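Local coordinates for citrate lyase, subunit 1 (Methanosaeta concilii, PDB 6HXI), which probably cleaves citrate with ATP and coenzyme A to give acetyl-CoA and oxaloacetate, at residues G385-L388 and M389-G393. Sequence-based numbering, arbitrary orientation.
Sequences GLKL and MRDLG
L386 and R390 pack against each other one turn apart on helix 382-396. This helix is the crossover of a beta-alpha-beta unit that links parallel strands 371-376 and 400-403 in the citrate-binding region. The R390 chain runs extended from CG to NE, pointing back toward the preceding turn. Its chi1 of -78° sets R390 CG beside the backbone N, 3.3 Å from L386 O. The guanidinium lies with one face over L386 CB, and R390 CZ is 3.8 Å from L386 CB. L386 CD1 leans on the NH2 end, 3.5 Å from R390 NH2. The contact is van der Waals, not a polar bond. Both side chains touch V402 of strand 400-403.

The backbone beneath is regular alpha-helix. R390 N gives its hydrogen to L386 O at 2.9 Å. The matching bonds run from M389 N to G385 O, D391 N to K387 O, and L392 N to L388 O. The last is the most bent, 138° at the hydrogen.

M389 turns to the buried side. Bent at chi2 and chi3, it packs on I400 and V402 and on F352 and V356 of helix 348-361. L392 extends this packing to L359 of the same helix. M389 CG lies against G385 O at 3.5 Å, the same oxygen that accepts from M389 N.

K387 and D391 lie on the exposed side. D391 chi1 of -64° puts CG beside the backbone N and D391 OD1 3.0 Å from K387 O. Both oxygens are acceptors, so this is no hydrogen bond; K387 O takes its bond from D391 N. K387 NZ makes a weak hydrogen bond to T346 O of the succinyl-CoA ligase subunit alpha chain. K387 NZ is 6.3 Å from D391 OD2, too far for a salt bridge.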
loop_
_atom_site.group_PDB
_atom_site.type_symbol
_atom_site.label_atom_id
_atom_site.label_comp_id
_atom_site.label_asym_id
_atom_site.label_seq_id
_atom_site.Cartn_x
_atom_site.Cartn_y
_atom_site.Cartn_z
ATOM N N GLY C 385 -16.660 -28.368 34.732
ATOM C CA GLY C 385 -18.071 -28.720 34.605
ATOM C C GLY C 385 -18.765 -28.897 35.954
ATOM O O GLY C 385 -19.865 -28.372 36.163
ATOM N N LEU C 386 -18.130 -29.626 36.880
ATOM C CA LEU C 386 -18.679 -29.843 38.222
ATOM C C LEU C 386 -18.693 -28.516 39.013
ATOM O O LEU C 386 -19.582 -28.325 39.840
ATOM C CB LEU C 386 -17.914 -30.929 39.013
ATOM C CG LEU C 386 -17.743 -32.349 38.436
ATOM C CD1 LEU C 386 -17.046 -33.240 39.449
ATOM C CD2 LEU C 386 -19.067 -32.995 38.052
ATOM N N LYS C 387 -17.728 -27.599 38.745
ATOM C CA LYS C 387 -17.660 -26.266 39.373
ATOM C C LYS C 387 -18.907 -25.442 38.995
ATOM O O LYS C 387 -19.488 -24.801 39.868
ATOM C CB LYS C 387 -16.386 -25.507 38.955
ATOM C CG LYS C 387 -15.980 -24.401 39.938
ATOM C CD LYS C 387 -15.194 -23.261 39.272
ATOM C CE LYS C 387 -13.732 -23.577 39.011
ATOM N NZ LYS C 387 -13.178 -22.755 37.902
ATOM N N LEU C 388 -19.316 -25.477 37.702
ATOM C CA LEU C 388 -20.509 -24.808 37.166
ATOM C C LEU C 388 -21.776 -25.300 37.874
ATOM O O LEU C 388 -22.623 -24.487 38.223
ATOM C CB LEU C 388 -20.659 -25.094 35.652
ATOM C CG LEU C 388 -19.689 -24.426 34.683
ATOM C CD1 LEU C 388 -19.735 -25.126 33.317
ATOM C CD2 LEU C 388 -19.991 -22.951 34.540
ATOM N N MET C 389 -21.902 -26.637 38.057
ATOM C CA MET C 389 -23.032 -27.310 38.719
ATOM C C MET C 389 -23.089 -26.982 40.212
ATOM O O MET C 389 -24.181 -26.854 40.750
ATOM C CB MET C 389 -22.958 -28.845 38.550
ATOM C CG MET C 389 -23.129 -29.360 37.122
ATOM S SD MET C 389 -24.741 -29.103 36.321
ATOM C CE MET C 389 -25.875 -29.648 37.572
ATOM N N ARG C 390 -21.922 -26.889 40.882
ATOM C CA ARG C 390 -21.819 -26.570 42.308
ATOM C C ARG C 390 -22.215 -25.121 42.563
ATOM O O ARG C 390 -22.938 -24.856 43.527
ATOM C CB ARG C 390 -20.405 -26.851 42.854
ATOM C CG ARG C 390 -20.141 -28.317 43.104
ATOM C CD ARG C 390 -18.804 -28.534 43.767
ATOM N NE ARG C 390 -18.259 -29.864 43.476
ATOM C CZ ARG C 390 -17.270 -30.093 42.618
ATOM N NH1 ARG C 390 -16.709 -29.087 41.960
ATOM N NH2 ARG C 390 -16.830 -31.329 42.419
ATOM N N ASP C 391 -21.754 -24.191 41.686
ATOM C CA ASP C 391 -22.055 -22.756 41.750
ATOM C C ASP C 391 -23.539 -22.506 41.484
ATOM O O ASP C 391 -24.108 -21.580 42.054
ATOM C CB ASP C 391 -21.199 -21.967 40.743
ATOM C CG ASP C 391 -19.691 -21.991 40.965
ATOM O OD1 ASP C 391 -19.239 -22.614 41.955
ATOM O OD2 ASP C 391 -18.963 -21.424 40.133
ATOM N N LEU C 392 -24.151 -23.341 40.622
ATOM C CA LEU C 392 -25.563 -23.298 40.245
ATOM C C LEU C 392 -26.448 -23.706 41.419
ATOM O O LEU C 392 -27.375 -22.969 41.754
ATOM C CB LEU C 392 -25.822 -24.188 39.008
ATOM C CG LEU C 392 -27.244 -24.209 38.428
ATOM C CD1 LEU C 392 -27.621 -22.864 37.849
ATOM C CD2 LEU C 392 -27.380 -25.288 37.368
ATOM N N GLY C 393 -26.128 -24.841 42.051
ATOM C CA GLY C 393 -26.841 -25.366 43.218
ATOM C C GLY C 393 -26.889 -24.434 44.416
ATOM O O GLY C 393 -27.822 -24.502 45.216
#